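Side-chain contacts in eukaryotic translation initiation factor 4 gamma 5 (Trypanosoma cruzi, PDB 6OZU), which probably takes part in translation initiation as an eIF4G-type factor, its all-helical MIF4G domain serving as a likely protein-binding scaffold: residues 94-97 with 98-102; 130-133 with 134-137. All coordinates share one frame; numbering follows the deposited sequence.

Contact 1 (94-97 with 98-102); sequences QCQR and TFENA
Thr98 doubles back on the carbonyl of Gln94 one helical turn earlier and gives it two hydrogen bonds. The backbone bond, Thr98 N to Gln94 O, measures 3.0 Å and is nearly straight at 167°. The hydroxyl adds a shorter one, Thr98 OG1 to Gln94 O at 2.7 Å, and the two donors arrive from opposite faces of the carbonyl plane. A chi1 of -61° makes this possible, since it sets OG1 beside the Thr98 N and turns it back along the helix. Routine backbone bonds continue the ladder from Phe99 to Cys95, Glu100 to Gln96 and Asn101 to Arg97.

The ring contacts lie on the inner side of helix 82-112. Phe99 CD2 comes obliquely to Cys95 O at 3.1 Å. Two apolar touches accompany it: Cys95 CB stays 4.5 Å from Phe99 CD2, a light contact, and methyl CG2 of Thr98 sits 3.8 Å above the plane of the Phe99 ring, displaced toward its rim. Further cover for this ring comes from Leu139 and Leu142 of helix 118-144 and from Val152 and Val156 of helix 150-162.

Polar side chains pair on the outer side. Asn101 ND2 lies over one face of the Arg97 guanidinium, 4.0 Å from Arg97 CZ, with the amide and guanidinium planes almost perpendicular at 88°. Gln96 and Glu100 run side by side in the same direction, Gln96 CG reaching Glu100 OE2 at 3.3 Å.

The chemistry divides the turn in two: inside, the Thr98 hydroxyl spends its proton on its own helix, which helps to explain how it can be buried beside Phe51 of helix 40-53, whereas the outer pairs are looser and face solvent.

Contact 2 (130-133 with 134-137); sequences GKQK and ANIN. With SO4 (sulfate ion), chain I.
A mid-helix turn of helix 118-144, buried on one side and open to solvent on the other, brings Gln132 against Asn135 and Ile136. Gln132 O is the shared acceptor. Ile136 N reaches it at 3.3 Å with an N-H...O angle of 171° and in the carbonyl plane, the normal alpha-helical bond, while Asn135 N adds a weak bond to the same Gln132 O at 3.1 Å. Ala134 N likewise makes only a weak bond with Lys131 O. Regular geometry returns at the next step, where Asn137 N lies 2.8 Å from Lys133 O.

On the buried side, Ile136 CG1 rests 3.4 Å from Gln132 O, and the isoleucine continues to Leu182 of helix 173-186 and Leu160 of helix 150-162. The Gln132 chain leaves with CG trans to N and then bends at chi2 (68°). This bend carries OE1 forward along the helix, to where Gln132 OE1 lies 3.8 Å from Asn135 CG, the two amides being steeply inclined to each other. The other arm of that amide, NE2, gives a hydrogen bond to Ala102 O in helix 82-112.

Lys133, one residue on, shares His178 of helix 173-186 with Gln132 but leads out to the exposed side. Its CG stands between N and the carbonyl carbon (chi1 63°), and the chain, bent at chi2 and extended beyond it, brings NZ to a sulfate ion, probably from the crystallisation liquor: Lys133 NZ to sulfate O3 is 2.8 Å, and NZ to O1, at 2.9 Å, is a weak bond.

Inside, then, a buried glutamine amide is tied to a neighbouring helix; outside, the sulfate is probably held by charge as well as hydrogen bonding, consistent with a locally positive surface but silent on any physiological ligand.

In the fold
Contact 1 comes first along the chain, in helix 82-112, and contact 2 follows in the next helix, 118-144; their centres are about 12 Å apart. The two helices pack roughly antiparallel, as the order of their direct meetings indicates: Ala102, late in contact 1, forms the polar link to Gln132, early in contact 2, whereas the earlier Phe99 meets the later Asn135, with Phe99 CE1 3.3 Å from Asn135 O. Ala102 CB is also 3.9 Å from Asn135 CG. Thr98, Phe99 and Ala102 therefore face Gln132 and Asn135. Both contacts belong to the MIF4G domain, and each supplies one side of a shared helix-helix interface, joining apolar packing with a polar link in this all-helical domain.

Contact 1 (94-97 with 98-102)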
loop_
_atom_site.group_PDB
_atom_site.type_symbol
_atom_site.label_atom_id
_atom_site.label_comp_id
_atom_site.label_asym_id
_atom_site.label_seq_id
_atom_site.Cartn_x
_atom_site.Cartn_y
_atom_site.Cartn_z
ATOM N N GLN A 94 -9.800 -6.787 3.097
ATOM C CA GLN A 94 -9.858 -5.336 2.923
ATOM C C GLN A 94 -8.758 -4.815 1.966
ATOM O O GLN A 94 -9.011 -3.828 1.278
ATOM C CB GLN A 94 -9.880 -4.594 4.272
ATOM C CG GLN A 94 -10.464 -3.164 4.236
ATOM C CD GLN A 94 -11.871 -3.025 3.707
ATOM O OE1 GLN A 94 -12.142 -2.207 2.821
ATOM N NE2 GLN A 94 -12.798 -3.796 4.242
ATOM N N CYS A 95 -7.602 -5.520 1.849
ATOM C CA CYS A 95 -6.510 -5.198 0.892
ATOM C C CYS A 95 -7.017 -5.505 -0.500
ATOM O O CYS A 95 -6.795 -4.749 -1.432
ATOM C CB CYS A 95 -5.260 -6.023 1.183
ATOM S SG CYS A 95 -4.199 -5.346 2.473
ATOM N N GLN A 96 -7.671 -6.656 -0.634
ATOM C CA GLN A 96 -8.247 -7.117 -1.884
ATOM C C GLN A 96 -9.265 -6.096 -2.383
ATOM O O GLN A 96 -9.152 -5.672 -3.526
ATOM C CB GLN A 96 -8.858 -8.508 -1.720
ATOM C CG GLN A 96 -9.030 -9.266 -3.019
ATOM C CD GLN A 96 -9.902 -10.448 -2.726
ATOM O OE1 GLN A 96 -11.139 -10.357 -2.767
ATOM N NE2 GLN A 96 -9.274 -11.562 -2.348
ATOM N N ARG A 97 -10.160 -5.607 -1.497
ATOM C CA ARG A 97 -11.188 -4.648 -1.859
ATOM C C ARG A 97 -10.612 -3.291 -2.256
ATOM O O ARG A 97 -10.957 -2.769 -3.315
ATOM C CB ARG A 97 -12.261 -4.532 -0.773
ATOM C CG ARG A 97 -13.498 -3.806 -1.283
ATOM C CD ARG A 97 -14.489 -3.453 -0.185
ATOM N NE ARG A 97 -15.159 -2.163 -0.408
ATOM C CZ ARG A 97 -16.131 -1.946 -1.290
ATOM N NH1 ARG A 97 -16.672 -0.741 -1.407
ATOM N NH2 ARG A 97 -16.582 -2.938 -2.052
ATOM N N THR A 98 -9.708 -2.742 -1.437
ATOM C CA THR A 98 -9.019 -1.482 -1.676
ATOM C C THR A 98 -8.260 -1.441 -3.016
ATOM O O THR A 98 -8.335 -0.425 -3.727
ATOM C CB THR A 98 -8.052 -1.236 -0.505
ATOM O OG1 THR A 98 -8.815 -1.156 0.693
ATOM C CG2 THR A 98 -7.200 0.034 -0.671
ATOM N N PHE A 99 -7.472 -2.493 -3.329
ATOM C CA PHE A 99 -6.641 -2.445 -4.535
ATOM C C PHE A 99 -7.385 -2.975 -5.759
ATOM O O PHE A 99 -7.040 -2.585 -6.881
ATOM C CB PHE A 99 -5.241 -3.071 -4.315
ATOM C CG PHE A 99 -4.536 -2.355 -3.181
ATOM C CD1 PHE A 99 -4.255 -0.990 -3.261
ATOM C CD2 PHE A 99 -4.270 -3.011 -1.980
ATOM C CE1 PHE A 99 -3.688 -0.309 -2.179
ATOM C CE2 PHE A 99 -3.692 -2.319 -0.892
ATOM C CZ PHE A 99 -3.405 -0.981 -1.007
ATOM N N GLU A 100 -8.490 -3.710 -5.547
ATOM C CA GLU A 100 -9.380 -4.147 -6.635
ATOM C C GLU A 100 -10.154 -2.899 -7.130
ATOM O O GLU A 100 -10.345 -2.726 -8.335
ATOM C CB GLU A 100 -10.387 -5.160 -6.124
ATOM C CG GLU A 100 -10.290 -6.539 -6.737
ATOM C CD GLU A 100 -11.427 -7.437 -6.272
ATOM O OE1 GLU A 100 -12.543 -7.312 -6.825
ATOM O OE2 GLU A 100 -11.212 -8.236 -5.335
ATOM N N ASN A 101 -10.587 -2.038 -6.179
ATOM C CA ASN A 101 -11.269 -0.770 -6.440
ATOM C C ASN A 101 -10.338 0.134 -7.207
ATOM O O ASN A 101 -10.751 0.659 -8.246
ATOM C CB ASN A 101 -11.678 -0.067 -5.132
ATOM C CG ASN A 101 -12.819 -0.683 -4.378
ATOM O OD1 ASN A 101 -13.604 -1.484 -4.896
ATOM N ND2 ASN A 101 -12.927 -0.336 -3.110
ATOM N N ALA A 102 -9.071 0.307 -6.703
ATOM C CA ALA A 102 -8.049 1.113 -7.357
ATOM C C ALA A 102 -7.807 0.644 -8.795
ATOM O O ALA A 102 -7.781 1.486 -9.677
ATOM C CB ALA A 102 -6.771 1.110 -6.544
#

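Contact 2 (130-133 with 134-137)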
loop_
_atom_site.group_PDB
_atom_site.type_symbol
_atom_site.label_atom_id
_atom_site.label_comp_id
_atom_site.label_asym_id
_atom_site.label_seq_id
_atom_site.Cartn_x
_atom_site.Cartn_y
_atom_site.Cartn_z
ATOM N N GLY A 130 -4.425 12.333 -8.472
ATOM C CA GLY A 130 -4.485 12.916 -7.133
ATOM C C GLY A 130 -5.216 12.049 -6.128
ATOM O O GLY A 130 -4.939 12.093 -4.918
ATOM N N LYS A 131 -6.163 11.240 -6.642
ATOM C CA LYS A 131 -6.947 10.284 -5.872
ATOM C C LYS A 131 -6.224 8.939 -5.838
ATOM O O LYS A 131 -6.131 8.329 -4.774
ATOM C CB LYS A 131 -8.374 10.151 -6.454
ATOM C CG LYS A 131 -9.235 11.429 -6.257
ATOM C CD LYS A 131 -10.621 11.371 -6.942
ATOM C CE LYS A 131 -10.906 12.558 -7.851
ATOM N NZ LYS A 131 -11.522 13.720 -7.129
ATOM N N GLN A 132 -5.658 8.512 -6.979
ATOM C CA GLN A 132 -4.924 7.264 -7.097
ATOM C C GLN A 132 -3.637 7.221 -6.264
ATOM O O GLN A 132 -3.311 6.145 -5.763
ATOM C CB GLN A 132 -4.653 6.913 -8.568
ATOM C CG GLN A 132 -4.319 5.424 -8.827
ATOM C CD GLN A 132 -5.481 4.462 -8.599
ATOM O OE1 GLN A 132 -6.061 4.374 -7.510
ATOM N NE2 GLN A 132 -5.832 3.691 -9.613
ATOM N N LYS A 133 -2.917 8.363 -6.089
ATOM C CA LYS A 133 -1.680 8.406 -5.290
ATOM C C LYS A 133 -1.896 7.967 -3.829
ATOM O O LYS A 133 -1.031 7.283 -3.283
ATOM C CB LYS A 133 -0.950 9.762 -5.376
ATOM C CG LYS A 133 -1.711 10.962 -4.839
ATOM C CD LYS A 133 -0.802 12.013 -4.230
ATOM C CE LYS A 133 -1.633 12.947 -3.374
ATOM N NZ LYS A 133 -0.869 14.172 -3.050
ATOM N N ALA A 134 -3.071 8.301 -3.230
ATOM C CA ALA A 134 -3.490 7.898 -1.869
ATOM C C ALA A 134 -3.501 6.379 -1.706
ATOM O O ALA A 134 -3.111 5.894 -0.641
ATOM C CB ALA A 134 -4.862 8.450 -1.555
ATOM N N ASN A 135 -3.886 5.636 -2.774
ATOM C CA ASN A 135 -3.924 4.164 -2.777
ATOM C C ASN A 135 -2.538 3.566 -2.822
ATOM O O ASN A 135 -2.211 2.672 -2.032
ATOM C CB ASN A 135 -4.750 3.635 -3.955
ATOM C CG ASN A 135 -6.233 3.734 -3.762
ATOM O OD1 ASN A 135 -6.938 4.395 -4.520
ATOM N ND2 ASN A 135 -6.745 3.090 -2.745
ATOM N N ILE A 136 -1.735 4.050 -3.785
ATOM C CA ILE A 136 -0.341 3.653 -4.024
ATOM C C ILE A 136 0.513 3.965 -2.789
ATOM O O ILE A 136 1.269 3.096 -2.364
ATOM C CB ILE A 136 0.222 4.256 -5.343
ATOM C CG1 ILE A 136 -0.743 4.048 -6.547
ATOM C CG2 ILE A 136 1.627 3.701 -5.652
ATOM C CD1 ILE A 136 -1.047 2.551 -7.000
ATOM N N ASN A 137 0.322 5.133 -2.157
ATOM C CA ASN A 137 1.028 5.454 -0.904
ATOM C C ASN A 137 0.695 4.384 0.164
ATOM O O ASN A 137 1.602 3.725 0.697
ATOM C CB ASN A 137 0.681 6.874 -0.390
ATOM C CG ASN A 137 1.406 7.272 0.886
ATOM O OD1 ASN A 137 2.608 7.024 1.059
ATOM N ND2 ASN A 137 0.690 7.899 1.812
HETATM S S SO4 I . -1.821 15.655 -0.245
HETATM O O1 SO4 I . -1.494 14.232 -0.205
HETATM O O2 SO4 I . -2.780 15.973 0.810
HETATM O O3 SO4 I . -2.399 15.977 -1.554
HETATM O O4 SO4 I . -0.617 16.460 -0.030
#